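Local atomic coordinates of excinuclease ABC, subunit A. (PDB entry 2VF7), a protein that binds DNA and ATP as a zinc-containing UvrA-family ABC ATPase and probably takes part in recognising damaged DNA for excision repair. Residues Leu388-Ser396 and Leu420-Lys428. The protein carries 1 engineered substitution. Numbering follows the deposited sequence. Where two conformers were deposited one is given.
Sequences LRLATQLYS and LLSALENLK
Leu-390 and Leu-394 meet the helical segment 420-428, whose axis runs 37° from that of 388-393 at a closest approach of 10.3 Å. The backbones come nearest at Leu-394 and Leu-427, with CA atoms 6.0 Å apart. Leu-390 makes a knob-into-hole contact within an ABC ATPase fold, set among Leu-420, Ala-423, Leu-424 and Leu-427. Helix 382-393 precedes strand 402-406 in the chain and helix 417-428 follows it; both pack against this strand of the nucleotide-binding sheet. The CG of Leu-390 lies opposite the backbone N (chi1 -164°), and this sends both methyls into the hole. Leu-390 CD1 meets Leu-427 CD1 at 3.5 Å. Leu-390 CD2 reaches Leu-424 CD2 at 3.9 Å, and these two side chains are nearly perpendicular. Leu-405 of the strand also touches Leu-390. No hydrogen bond joins the segments. Gln-393 turns its amide elsewhere: NE2 bonds Arg-389 O, and OE1 bonds Tyr-403 OH. Leu-394 lies against the helix backbone and is partly exposed. With Leu-394 cut back to an alanine, CG and both methyls are gone, which would probably leave a gap beside Ala-423, Asn-426 and Leu-427. Leu-394 CD1 sits 3.7 Å from Ala-423 CB, and its CD2 lies 3.7 Å from Asn-426 CB and 3.5 Å from Leu-427 N.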
# COMPACT_ATOMS: atom_id res chain seq x y z
N LEU A 388 16.86 -16.17 -9.34
CA LEU A 388 15.55 -16.27 -9.97
C LEU A 388 14.83 -14.94 -10.07
O LEU A 388 13.82 -14.82 -10.77
CB LEU A 388 14.64 -17.19 -9.17
CG LEU A 388 14.80 -18.71 -9.20
CD1 LEU A 388 13.88 -19.27 -8.12
CD2 LEU A 388 14.46 -19.30 -10.57
N ARG A 389 15.29 -13.95 -9.31
CA ARG A 389 14.67 -12.63 -9.32
C ARG A 389 15.38 -11.74 -10.33
O ARG A 389 14.76 -10.90 -10.98
CB ARG A 389 14.67 -12.03 -7.94
CG ARG A 389 13.46 -11.17 -7.71
CD ARG A 389 12.69 -11.54 -6.45
NE ARG A 389 12.86 -10.58 -5.37
CZ ARG A 389 12.43 -9.31 -5.37
NH1 ARG A 389 11.80 -8.79 -6.43
NH2 ARG A 389 12.64 -8.54 -4.31
N LEU A 390 16.68 -11.97 -10.45
CA LEU A 390 17.51 -11.40 -11.48
C LEU A 390 17.00 -11.81 -12.88
O LEU A 390 16.82 -10.95 -13.75
CB LEU A 390 18.95 -11.88 -11.26
CG LEU A 390 20.04 -11.11 -11.99
CD1 LEU A 390 20.01 -9.67 -11.56
CD2 LEU A 390 21.43 -11.70 -11.77
N ALA A 391 16.77 -13.10 -13.07
CA ALA A 391 16.31 -13.65 -14.33
C ALA A 391 14.98 -13.02 -14.73
O ALA A 391 14.80 -12.64 -15.90
CB ALA A 391 16.19 -15.14 -14.25
N THR A 392 14.08 -12.86 -13.76
CA THR A 392 12.73 -12.32 -14.02
C THR A 392 12.76 -10.86 -14.47
O THR A 392 11.91 -10.41 -15.25
CB THR A 392 11.83 -12.48 -12.77
OG1 THR A 392 11.80 -13.86 -12.39
CG2 THR A 392 10.43 -12.02 -13.05
N GLN A 393 13.74 -10.13 -13.96
CA GLN A 393 13.95 -8.73 -14.29
C GLN A 393 14.43 -8.59 -15.74
O GLN A 393 14.18 -7.58 -16.39
CB GLN A 393 15.00 -8.09 -13.37
CG GLN A 393 14.60 -7.91 -11.91
CD GLN A 393 13.11 -7.65 -11.68
OE1 GLN A 393 12.58 -6.55 -11.92
NE2 GLN A 393 12.42 -8.66 -11.17
N LEU A 394 15.15 -9.61 -16.21
CA LEU A 394 15.78 -9.58 -17.52
C LEU A 394 14.77 -9.69 -18.66
O LEU A 394 15.12 -9.47 -19.83
CB LEU A 394 16.89 -10.63 -17.64
CG LEU A 394 18.30 -10.18 -17.26
CD1 LEU A 394 19.28 -11.33 -17.40
CD2 LEU A 394 18.75 -9.02 -18.14
N TYR A 395 13.52 -10.01 -18.31
CA TYR A 395 12.42 -9.98 -19.26
C TYR A 395 11.20 -9.22 -18.75
O TYR A 395 10.08 -9.49 -19.17
CB TYR A 395 12.05 -11.39 -19.73
CG TYR A 395 11.70 -12.44 -18.68
CD1 TYR A 395 10.44 -12.46 -18.07
CD2 TYR A 395 12.61 -13.45 -18.35
CE1 TYR A 395 10.11 -13.44 -17.14
CE2 TYR A 395 12.29 -14.43 -17.41
CZ TYR A 395 11.04 -14.42 -16.82
OH TYR A 395 10.72 -15.40 -15.90
N SER A 396 11.43 -8.25 -17.88
CA SER A 396 10.33 -7.57 -17.21
C SER A 396 9.99 -6.29 -17.93
O SER A 396 8.88 -5.78 -17.77
CB SER A 396 10.69 -7.26 -15.76
OG SER A 396 11.18 -5.94 -15.64
N LEU A 420 26.66 -15.29 -14.41
CA LEU A 420 26.18 -14.22 -13.55
C LEU A 420 26.61 -12.83 -14.07
O LEU A 420 25.78 -11.93 -14.20
CB LEU A 420 26.66 -14.44 -12.11
CG LEU A 420 26.59 -13.24 -11.14
CD1 LEU A 420 25.19 -13.09 -10.57
CD2 LEU A 420 27.66 -13.33 -10.04
N LEU A 421 27.89 -12.68 -14.38
CA LEU A 421 28.44 -11.43 -14.93
C LEU A 421 27.74 -10.98 -16.21
O LEU A 421 27.57 -9.78 -16.44
CB LEU A 421 29.94 -11.56 -15.17
CG LEU A 421 30.82 -11.31 -13.94
CD1 LEU A 421 32.29 -11.58 -14.23
CD2 LEU A 421 30.64 -9.89 -13.34
N SER A 422 27.36 -11.95 -17.03
CA SER A 422 26.70 -11.71 -18.32
C SER A 422 25.24 -11.28 -18.19
O SER A 422 24.74 -10.52 -19.02
CB SER A 422 26.85 -12.96 -19.20
OG SER A 422 25.67 -13.20 -19.94
N ALA A 423 24.56 -11.75 -17.15
CA ALA A 423 23.18 -11.36 -16.84
C ALA A 423 23.11 -9.98 -16.22
O ALA A 423 22.10 -9.31 -16.34
CB ALA A 423 22.53 -12.36 -15.94
N LEU A 424 24.16 -9.58 -15.52
CA LEU A 424 24.27 -8.24 -14.93
C LEU A 424 24.54 -7.17 -16.00
O LEU A 424 24.01 -6.07 -15.92
CB LEU A 424 25.35 -8.20 -13.85
CG LEU A 424 25.19 -9.04 -12.57
CD1 LEU A 424 26.44 -8.93 -11.67
CD2 LEU A 424 23.95 -8.66 -11.79
N GLU A 425 25.35 -7.51 -17.00
CA GLU A 425 25.63 -6.60 -18.12
C GLU A 425 24.39 -6.43 -18.98
O GLU A 425 24.10 -5.32 -19.42
CB GLU A 425 26.81 -7.08 -18.96
CG GLU A 425 26.96 -6.42 -20.36
CD GLU A 425 27.64 -5.04 -20.35
OE1 GLU A 425 28.01 -4.54 -19.26
OE2 GLU A 425 27.80 -4.45 -21.44
N ASN A 426 23.64 -7.51 -19.19
CA ASN A 426 22.39 -7.43 -19.96
C ASN A 426 21.36 -6.57 -19.27
O ASN A 426 20.65 -5.81 -19.91
CB ASN A 426 21.79 -8.80 -20.24
CG ASN A 426 22.51 -9.56 -21.35
OD1 ASN A 426 23.00 -8.98 -22.33
ND2 ASN A 426 22.56 -10.87 -21.20
N LEU A 427 21.30 -6.69 -17.94
CA LEU A 427 20.44 -5.86 -17.11
C LEU A 427 20.83 -4.40 -17.20
O LEU A 427 19.98 -3.53 -17.31
CB LEU A 427 20.49 -6.31 -15.65
CG LEU A 427 19.26 -6.98 -15.03
CD1 LEU A 427 19.29 -6.83 -13.51
CD2 LEU A 427 17.96 -6.39 -15.61
N LYS A 428 22.13 -4.14 -17.13
CA LYS A 428 22.67 -2.80 -17.30
C LYS A 428 22.23 -2.25 -18.65
O LYS A 428 21.61 -1.19 -18.70
CB LYS A 428 24.20 -2.83 -17.23
CG LYS A 428 24.86 -1.49 -17.14
CD LYS A 428 26.36 -1.65 -17.14
CE LYS A 428 26.93 -1.38 -18.49
NZ LYS A 428 28.42 -1.40 -18.47